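Local structure of diaminopimelate decarboxylase (Methanocaldococcus jannaschii, 1TWI) at residues N132-S137 / A156-P161; S137-I142 / K194-M199; G206-I211 / D244-G249. The protein catalyses the pyridoxal 5'-phosphate-dependent decarboxylation of meso-2,6-diaminopimelate to L-lysine, the last step of lysine biosynthesis by the diaminopimelate pathway, working as a homodimer. One frame throughout, in Å; residues are numbered along the deposited sequence.

Contact 1: residues N132-S137 / A156-P161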
loop_
_atom_site.group_PDB
_atom_site.type_symbol
_atom_site.label_atom_id
_atom_site.label_comp_id
_atom_site.label_asym_id
_atom_site.label_seq_id
_atom_site.Cartn_x
_atom_site.Cartn_y
_atom_site.Cartn_z
ATOM N N ASN A 132 -10.729 23.943 0.638
ATOM C CA ASN A 132 -9.734 24.466 -0.307
ATOM C C ASN A 132 -10.195 23.870 -1.635
ATOM O O ASN A 132 -9.912 22.711 -1.939
ATOM C CB ASN A 132 -8.324 23.976 0.059
ATOM C CG ASN A 132 -7.806 24.588 1.375
ATOM O OD1 ASN A 132 -8.278 25.650 1.813
ATOM N ND2 ASN A 132 -6.787 23.934 1.989
ATOM N N VAL A 133 -10.905 24.676 -2.424
ATOM C CA VAL A 133 -11.520 24.252 -3.683
ATOM C C VAL A 133 -10.527 23.882 -4.720
ATOM O O VAL A 133 -9.626 24.655 -5.014
ATOM C CB VAL A 133 -12.424 25.350 -4.258
ATOM C CG1 VAL A 133 -12.985 24.925 -5.624
ATOM C CG2 VAL A 133 -13.551 25.631 -3.267
ATOM N N ASP A 134 -10.735 22.709 -5.315
ATOM C CA ASP A 134 -9.772 22.179 -6.250
ATOM C C ASP A 134 -10.107 22.393 -7.716
ATOM O O ASP A 134 -9.224 22.322 -8.567
ATOM C CB ASP A 134 -9.613 20.676 -5.974
ATOM C CG ASP A 134 -8.668 20.002 -6.954
ATOM O OD1 ASP A 134 -9.125 19.563 -8.057
ATOM O OD2 ASP A 134 -7.451 19.939 -6.625
ATOM N N SER A 135 -11.395 22.617 -7.991
ATOM C CA SER A 135 -11.888 22.753 -9.356
ATOM C C SER A 135 -13.165 23.581 -9.390
ATOM O O SER A 135 -13.839 23.789 -8.343
ATOM C CB SER A 135 -12.186 21.350 -9.940
ATOM O OG SER A 135 -13.233 20.735 -9.213
ATOM N N ILE A 136 -13.521 24.045 -10.585
ATOM C CA ILE A 136 -14.741 24.799 -10.678
ATOM C C ILE A 136 -15.934 23.865 -10.381
ATOM O O ILE A 136 -16.903 24.271 -9.747
ATOM C CB ILE A 136 -14.837 25.478 -12.060
ATOM C CG1 ILE A 136 -13.788 26.639 -12.055
ATOM C CG2 ILE A 136 -16.271 25.996 -12.265
ATOM C CD1 ILE A 136 -13.437 27.255 -13.463
ATOM N N SER A 137 -15.813 22.606 -10.798
ATOM C CA SER A 137 -16.869 21.611 -10.571
ATOM C C SER A 137 -17.142 21.533 -9.066
ATOM O O SER A 137 -18.308 21.533 -8.616
ATOM C CB SER A 137 -16.388 20.247 -11.058
ATOM O OG SER A 137 -17.408 19.261 -10.885
ATOM N N ALA A 156 -11.822 28.591 0.082
ATOM C CA ALA A 156 -10.479 29.054 -0.232
ATOM C C ALA A 156 -10.244 28.364 -1.603
ATOM O O ALA A 156 -11.036 27.509 -2.023
ATOM C CB ALA A 156 -9.467 28.547 0.840
ATOM N N PHE A 157 -9.201 28.738 -2.333
ATOM C CA PHE A 157 -8.987 28.145 -3.629
ATOM C C PHE A 157 -7.593 27.618 -3.733
ATOM O O PHE A 157 -6.629 28.353 -3.466
ATOM C CB PHE A 157 -9.241 29.231 -4.728
ATOM C CG PHE A 157 -10.657 29.692 -4.760
ATOM C CD1 PHE A 157 -11.147 30.554 -3.785
ATOM C CD2 PHE A 157 -11.537 29.122 -5.668
ATOM C CE1 PHE A 157 -12.528 30.831 -3.701
ATOM C CE2 PHE A 157 -12.926 29.392 -5.592
ATOM C CZ PHE A 157 -13.411 30.228 -4.627
ATOM N N ARG A 158 -7.459 26.347 -4.106
ATOM C CA ARG A 158 -6.111 25.767 -4.251
ATOM C C ARG A 158 -5.661 26.160 -5.659
ATOM O O ARG A 158 -6.258 25.757 -6.644
ATOM C CB ARG A 158 -6.139 24.231 -4.144
ATOM C CG ARG A 158 -4.779 23.610 -4.412
ATOM C CD ARG A 158 -4.755 22.083 -4.154
ATOM N NE ARG A 158 -3.375 21.573 -4.239
ATOM C CZ ARG A 158 -3.004 20.351 -3.887
ATOM N NH1 ARG A 158 -3.909 19.490 -3.431
ATOM N NH2 ARG A 158 -1.724 19.994 -3.990
ATOM N N ILE A 159 -4.607 26.952 -5.736
ATOM C CA ILE A 159 -4.106 27.429 -7.021
ATOM C C ILE A 159 -2.761 26.812 -7.375
ATOM O O ILE A 159 -1.998 26.417 -6.481
ATOM C CB ILE A 159 -3.890 28.965 -6.982
ATOM C CG1 ILE A 159 -2.861 29.323 -5.858
ATOM C CG2 ILE A 159 -5.168 29.704 -6.498
ATOM C CD1 ILE A 159 -2.557 30.891 -5.749
ATOM N N ASN A 160 -2.453 26.783 -8.675
ATOM C CA ASN A 160 -1.164 26.288 -9.179
ATOM C C ASN A 160 -0.518 27.556 -9.751
ATOM O O ASN A 160 -0.792 27.926 -10.874
ATOM C CB ASN A 160 -1.430 25.281 -10.261
ATOM C CG ASN A 160 -2.226 24.126 -9.734
ATOM O OD1 ASN A 160 -2.137 23.831 -8.540
ATOM N ND2 ASN A 160 -2.975 23.453 -10.588
ATOM N N PRO A 161 0.295 28.236 -8.947
ATOM C CA PRO A 161 0.991 29.487 -9.295
ATOM C C PRO A 161 1.971 29.305 -10.412
ATOM O O PRO A 161 2.387 28.180 -10.727
ATOM C CB PRO A 161 1.619 29.931 -7.971
ATOM C CG PRO A 161 1.915 28.637 -7.280
ATOM C CD PRO A 161 0.817 27.651 -7.701
HETATM O O HOH W 1 -6.743 19.410 -3.941
#
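Val133 and Phe157 sit beside each other on neighbouring parallel strands, and the backbone of Val133 reaches Arg158 and Ala156 on either side of that partner. Val133 N donates to Ala156 O over 2.9 Å, the donor standing 42° out of the carbonyl plane, and Arg158 N returns a nearly straight bond to Val133 O, also 2.9 Å. On one face of the sheet, Val133 CB meets the Phe157 ring at CD2, 4.1 Å away. Val133 CG2, beside its own backbone N, is 3.4 Å from Ala156 O, the oxygen to which that N bonds. Both side chains belong to the layer between strands and helices, where Leu139 of helix 136-149 touches the two of them. The other face carries Asn132 and Ala156, where Asn132 OD1 rests 3.3 Å from Ala156 CB, and Asn132 ND2 is taken up by Asn111.

Past the paired residues the first strand turns away, and Asp134 and Arg158 meet through water. Arg158 CG is anti to the backbone N (chi1 175°), and the chain runs extended to the guanidinium. The water donates to Asp134 OD2 at 2.8 Å and accepts from Arg158 NH1 at 2.9 Å, bridging groups whose charged atoms, OD2 and NH1, stay 4.8 Å apart. OD2 also accepts from Gly181 N, whereas OD1 forms a salt bridge with Lys310 of the second subunit. Arg158 lies in the cofactor pocket, touching pyridoxal phosphate, and packs on Cys358 of the second subunit. These partners of the buried Asp134 carboxylate would probably favour its ionised form, and a negative group so near may temper the positive charge of Arg158.

Contact 2: residues S137-I142 / K194-M199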
loop_
_atom_site.group_PDB
_atom_site.type_symbol
_atom_site.label_atom_id
_atom_site.label_comp_id
_atom_site.label_asym_id
_atom_site.label_seq_id
_atom_site.Cartn_x
_atom_site.Cartn_y
_atom_site.Cartn_z
ATOM N N SER A 137 -15.813 22.606 -10.798
ATOM C CA SER A 137 -16.869 21.611 -10.571
ATOM C C SER A 137 -17.142 21.533 -9.066
ATOM O O SER A 137 -18.308 21.533 -8.616
ATOM C CB SER A 137 -16.388 20.247 -11.058
ATOM O OG SER A 137 -17.408 19.261 -10.885
ATOM N N GLU A 138 -16.063 21.442 -8.274
ATOM C CA GLU A 138 -16.234 21.393 -6.808
ATOM C C GLU A 138 -16.901 22.691 -6.296
ATOM O O GLU A 138 -17.819 22.661 -5.466
ATOM C CB GLU A 138 -14.873 21.186 -6.091
ATOM C CG GLU A 138 -14.998 21.266 -4.533
ATOM C CD GLU A 138 -13.645 21.271 -3.848
ATOM O OE1 GLU A 138 -12.665 20.802 -4.487
ATOM O OE2 GLU A 138 -13.583 21.727 -2.677
ATOM N N LEU A 139 -16.440 23.850 -6.777
ATOM C CA LEU A 139 -17.044 25.121 -6.334
ATOM C C LEU A 139 -18.575 25.079 -6.577
ATOM O O LEU A 139 -19.359 25.427 -5.675
ATOM C CB LEU A 139 -16.452 26.349 -7.100
ATOM C CG LEU A 139 -17.145 27.703 -6.773
ATOM C CD1 LEU A 139 -16.856 28.125 -5.328
ATOM C CD2 LEU A 139 -16.670 28.812 -7.742
ATOM N N ILE A 140 -18.978 24.658 -7.774
ATOM C CA ILE A 140 -20.418 24.578 -8.122
ATOM C C ILE A 140 -21.151 23.627 -7.152
ATOM O O ILE A 140 -22.204 23.975 -6.581
ATOM C CB ILE A 140 -20.594 24.160 -9.646
ATOM C CG1 ILE A 140 -20.024 25.292 -10.540
ATOM C CG2 ILE A 140 -22.124 23.887 -10.016
ATOM C CD1 ILE A 140 -19.996 24.928 -12.012
ATOM N N LEU A 141 -20.564 22.470 -6.883
ATOM C CA LEU A 141 -21.203 21.532 -5.979
ATOM C C LEU A 141 -21.304 22.090 -4.571
ATOM O O LEU A 141 -22.327 21.926 -3.867
ATOM C CB LEU A 141 -20.443 20.183 -5.996
ATOM C CG LEU A 141 -20.895 19.179 -4.911
ATOM C CD1 LEU A 141 -22.350 18.742 -5.163
ATOM C CD2 LEU A 141 -19.973 17.937 -4.979
ATOM N N ILE A 142 -20.265 22.793 -4.117
ATOM C CA ILE A 142 -20.330 23.351 -2.763
ATOM C C ILE A 142 -21.430 24.434 -2.667
ATOM O O ILE A 142 -22.188 24.486 -1.680
ATOM C CB ILE A 142 -18.969 24.015 -2.352
ATOM C CG1 ILE A 142 -17.906 22.908 -2.098
ATOM C CG2 ILE A 142 -19.148 24.893 -1.141
ATOM C CD1 ILE A 142 -16.424 23.483 -2.035
ATOM N N LYS A 194 -13.836 34.575 -9.392
ATOM C CA LYS A 194 -14.844 35.582 -9.765
ATOM C C LYS A 194 -16.237 34.904 -9.791
ATOM O O LYS A 194 -17.237 35.529 -9.424
ATOM C CB LYS A 194 -14.473 36.200 -11.130
ATOM C CG LYS A 194 -13.468 37.343 -10.945
ATOM C CD LYS A 194 -13.115 38.028 -12.264
ATOM C CE LYS A 194 -12.316 39.267 -11.958
ATOM N NZ LYS A 194 -12.095 40.103 -13.190
ATOM N N MET A 195 -16.281 33.638 -10.221
ATOM C CA MET A 195 -17.544 32.881 -10.191
ATOM C C MET A 195 -18.046 32.782 -8.758
ATOM O O MET A 195 -19.237 32.995 -8.474
ATOM C CB MET A 195 -17.347 31.446 -10.743
ATOM C CG MET A 195 -17.140 31.413 -12.256
ATOM S SD MET A 195 -17.158 29.705 -12.904
ATOM C CE MET A 195 -18.404 28.910 -11.770
ATOM N N ALA A 196 -17.147 32.448 -7.819
ATOM C CA ALA A 196 -17.587 32.318 -6.437
ATOM C C ALA A 196 -18.126 33.635 -5.885
ATOM O O ALA A 196 -19.029 33.623 -5.061
ATOM C CB ALA A 196 -16.413 31.831 -5.518
ATOM N N LEU A 197 -17.550 34.757 -6.295
ATOM C CA LEU A 197 -18.044 36.041 -5.747
ATOM C C LEU A 197 -19.467 36.346 -6.230
ATOM O O LEU A 197 -20.182 37.085 -5.564
ATOM C CB LEU A 197 -17.095 37.179 -6.129
ATOM C CG LEU A 197 -15.732 37.042 -5.433
ATOM C CD1 LEU A 197 -14.698 37.918 -6.102
ATOM C CD2 LEU A 197 -15.863 37.385 -4.015
ATOM N N GLU A 198 -19.866 35.776 -7.363
ATOM C CA GLU A 198 -21.219 35.959 -7.893
ATOM C C GLU A 198 -22.176 34.930 -7.285
ATOM O O GLU A 198 -23.382 35.121 -7.289
ATOM C CB GLU A 198 -21.240 35.851 -9.421
ATOM C CG GLU A 198 -20.409 36.962 -10.089
ATOM C CD GLU A 198 -20.618 38.370 -9.440
ATOM O OE1 GLU A 198 -21.700 38.972 -9.662
ATOM O OE2 GLU A 198 -19.696 38.879 -8.700
ATOM N N MET A 199 -21.651 33.845 -6.722
ATOM C CA MET A 199 -22.533 32.845 -6.116
ATOM C C MET A 199 -23.082 33.376 -4.803
ATOM O O MET A 199 -22.404 34.120 -4.128
ATOM C CB MET A 199 -21.759 31.557 -5.870
ATOM C CG MET A 199 -21.559 30.820 -7.141
ATOM S SD MET A 199 -20.370 29.525 -6.882
ATOM C CE MET A 199 -20.454 28.797 -8.446
#
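Leu139 is the bump here, pushed from helix 136-149 into a hollow lined by Met195, Ala196 and Met199 at the C-terminal end of helix 188-198. Its CG is anti to the backbone N (chi1 174°), which carries the branch point across to the other helix. From there both methyls reach Ala196. CD1 settles against Ala196 CB at 3.7 Å; CD2 comes nearest to the backbone, 3.7 Å from Ala196 N, and also touches Met195 CB at 4.0 Å. The leucine thus meets Ala196 at both its side chain and its main chain.

Met199 closes the hollow at its far end. It is the first residue to leave helical geometry, and its side chain, extended beyond CG, meets Leu139 tip to tip, with SD 3.7 Å from Leu139 CG. Its CE carries on to Ile140 CG1, 4.1 Å away, the two side chains crossing at about a right angle. Met195 approaches the same isoleucine obliquely and bends at chi3 (34°), its CE ending 4.2 Å from Ile140 CG1. Thus one isoleucine branch touches both methionine methyls at the more exposed margin, while Leu139 and Ala196 are buried.

Behind both helices, on the barrel side, is the sheet: Ala196 packs on Val202 and Val204, and Ile142 on Phe131 and Val155. The helix segments run almost parallel, their axes 10.7 Å apart at closest approach and inclined by 9°. Here they are part of the helical layer outside the TIM-type barrel of the cofactor-binding domain.

Contact 3: residues G206-I211 / D244-G249. With PLP (pyridoxal-5'-phosphate), chain E.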
loop_
_atom_site.group_PDB
_atom_site.type_symbol
_atom_site.label_atom_id
_atom_site.label_comp_id
_atom_site.label_asym_id
_atom_site.label_seq_id
_atom_site.Cartn_x
_atom_site.Cartn_y
_atom_site.Cartn_z
ATOM N N GLY A 206 -9.797 32.711 1.061
ATOM C CA GLY A 206 -8.352 32.564 0.921
ATOM C C GLY A 206 -7.880 31.837 -0.311
ATOM O O GLY A 206 -8.696 31.450 -1.185
ATOM N N VAL A 207 -6.561 31.679 -0.424
ATOM C CA VAL A 207 -5.964 30.911 -1.526
ATOM C C VAL A 207 -5.033 29.888 -0.809
ATOM O O VAL A 207 -4.539 30.146 0.283
ATOM C CB VAL A 207 -5.132 31.818 -2.485
ATOM C CG1 VAL A 207 -6.077 32.796 -3.286
ATOM C CG2 VAL A 207 -4.143 32.624 -1.661
ATOM N N HIS A 208 -4.819 28.751 -1.438
ATOM C CA HIS A 208 -4.021 27.650 -0.884
ATOM C C HIS A 208 -3.103 27.151 -1.998
ATOM O O HIS A 208 -3.403 27.285 -3.215
ATOM C CB HIS A 208 -4.988 26.521 -0.465
ATOM C CG HIS A 208 -4.328 25.198 -0.228
ATOM N ND1 HIS A 208 -4.260 24.218 -1.187
ATOM C CD2 HIS A 208 -3.724 24.685 0.873
ATOM C CE1 HIS A 208 -3.655 23.151 -0.686
ATOM N NE2 HIS A 208 -3.321 23.408 0.568
ATOM N N CYS A 209 -1.960 26.582 -1.601
ATOM C CA CYS A 209 -1.041 26.013 -2.576
ATOM C C CYS A 209 -0.224 24.973 -1.787
ATOM O O CYS A 209 0.112 25.167 -0.611
ATOM C CB CYS A 209 -0.109 27.106 -3.132
ATOM S SG CYS A 209 1.034 26.492 -4.355
ATOM N N HIS A 210 0.033 23.852 -2.422
ATOM C CA HIS A 210 0.817 22.807 -1.811
ATOM C C HIS A 210 1.618 22.302 -2.984
ATOM O O HIS A 210 1.053 21.870 -4.026
ATOM C CB HIS A 210 -0.050 21.686 -1.285
ATOM C CG HIS A 210 0.758 20.522 -0.836
ATOM N ND1 HIS A 210 1.511 20.558 0.321
ATOM C CD2 HIS A 210 0.997 19.324 -1.424
ATOM C CE1 HIS A 210 2.183 19.426 0.426
ATOM N NE2 HIS A 210 1.889 18.662 -0.624
ATOM N N ILE A 211 2.938 22.361 -2.847
ATOM C CA ILE A 211 3.773 22.030 -3.980
ATOM C C ILE A 211 4.500 20.713 -4.060
ATOM O O ILE A 211 5.044 20.399 -5.110
ATOM C CB ILE A 211 4.826 23.138 -4.190
ATOM C CG1 ILE A 211 5.760 23.216 -2.966
ATOM C CG2 ILE A 211 4.151 24.465 -4.392
ATOM C CD1 ILE A 211 6.878 24.267 -3.091
ATOM N N ASP A 244 -6.967 34.740 4.075
ATOM C CA ASP A 244 -6.055 33.652 4.431
ATOM C C ASP A 244 -5.167 33.243 3.276
ATOM O O ASP A 244 -5.658 33.085 2.163
ATOM C CB ASP A 244 -6.792 32.310 4.723
ATOM C CG ASP A 244 -7.687 32.323 5.964
ATOM O OD1 ASP A 244 -7.526 33.210 6.821
ATOM O OD2 ASP A 244 -8.548 31.387 6.090
ATOM N N VAL A 245 -3.885 33.041 3.546
ATOM C CA VAL A 245 -2.967 32.468 2.562
ATOM C C VAL A 245 -2.464 31.183 3.241
ATOM O O VAL A 245 -1.919 31.198 4.344
ATOM C CB VAL A 245 -1.798 33.412 2.218
ATOM C CG1 VAL A 245 -0.720 32.624 1.447
ATOM C CG2 VAL A 245 -2.334 34.543 1.309
ATOM N N ASN A 246 -2.690 30.050 2.587
ATOM C CA ASN A 246 -2.299 28.748 3.155
ATOM C C ASN A 246 -1.254 28.219 2.198
ATOM O O ASN A 246 -1.549 28.013 1.007
ATOM C CB ASN A 246 -3.566 27.859 3.215
ATOM C CG ASN A 246 -3.294 26.432 3.706
ATOM O OD1 ASN A 246 -2.154 25.932 3.665
ATOM N ND2 ASN A 246 -4.375 25.748 4.140
ATOM N N LEU A 247 -0.017 28.047 2.687
ATOM C CA LEU A 247 1.036 27.606 1.791
ATOM C C LEU A 247 1.319 26.115 1.789
ATOM O O LEU A 247 2.323 25.657 1.229
ATOM C CB LEU A 247 2.326 28.434 2.048
ATOM C CG LEU A 247 2.107 29.960 1.790
ATOM C CD1 LEU A 247 3.322 30.786 2.352
ATOM C CD2 LEU A 247 1.955 30.248 0.281
ATOM N N GLY A 248 0.406 25.320 2.370
ATOM C CA GLY A 248 0.587 23.865 2.256
ATOM C C GLY A 248 1.684 23.288 3.138
ATOM O O GLY A 248 2.154 23.929 4.098
ATOM N N GLY A 249 2.103 22.069 2.836
ATOM C CA GLY A 249 3.147 21.464 3.640
ATOM C C GLY A 249 4.345 21.133 2.752
ATOM O O GLY A 249 4.686 21.887 1.797
HETATM N N1 PLP E . -1.143 19.653 2.209
HETATM C C2 PLP E . -1.567 18.920 1.114
HETATM C C2A PLP E . -2.633 19.585 0.209
HETATM C C3 PLP E . -1.026 17.649 0.939
HETATM O O3 PLP E . -1.465 16.957 -0.143
HETATM C C4 PLP E . -0.074 17.107 1.762
HETATM C C4A PLP E . 0.469 15.668 1.468
HETATM O O4A PLP E . -0.157 15.017 0.692
HETATM C C5 PLP E . 0.368 17.850 2.880
HETATM C C6 PLP E . -0.179 19.111 3.053
HETATM C C5A PLP E . 1.416 17.422 3.898
HETATM O O4P PLP E . 2.695 17.133 3.277
HETATM P P PLP E . 3.978 16.794 4.145
HETATM O O1P PLP E . 5.020 16.549 3.132
HETATM O O2P PLP E . 3.627 15.549 4.910
HETATM O O3P PLP E . 4.273 17.943 4.999
HETATM O O HOH W 2 3.658 23.230 -0.173
#
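His208 and Asn246 lie side by side on paired parallel strands, pointing the same way. Both have CG anti to the backbone N (chi1 164° and 176°), yet the flat groups stand 89° apart, and the histidine edge at CD2 meets the amide carbon Asn246 CG at 3.4 Å. Glu290 holds both from beyond: His208 NE2 bonds its OE1, Asn246 ND2 its OE2. The amide oxygen, Asn246 OD1, accepts from Gly248 N at 2.9 Å, an Asx turn that shapes the chain leaving the strand.

Val207 and Val245, on the opposite face, run alongside each other with CG2 to CG2 at 4.0 Å. The backbones join through Val207 N to Asp244 O, Asn246 N to Val207 O, and Cys209 N to Asn246 O.

Beyond the strands, one face of the His210 ring is covered by the pyridine ring of pyridoxal phosphate, with PLP C2 over its centre, 3.4 Å above the plane. Gly249 N itself comes within 3.7 Å of PLP C6. A water accepts from Ile211 N and donates to Leu247 O and Gly249 O, tying the two loops together. His210 ND1 accepts from Gly249 N at 3.0 Å, in the plane of the imidazole; gripped in this way at its edge, the ring has its rotation fixed and keeps that face against the cofactor.

From the N terminus, strand 130-133 leads into helix 136-149, and contact 1 closes that beta-alpha-beta unit by pairing the strand with 153-160. Contact 2 opens on the same helix, sharing Ser137, but closes only at the end of helix 188-198; its loop therefore crosses that of contact 1, and Phe157 against Ala196 joins the two directly. Contact 3 follows both in series, closing the unit of strand 202-208, helix 219-237 and strand 244-246. Strands 153-160 and 202-208 are neighbours, so contacts 1 and 3 belong to one sheet, and both reach the cofactor pocket, whereas contact 2 stays outside, about 9 Å from contact 3 at the nearest atoms.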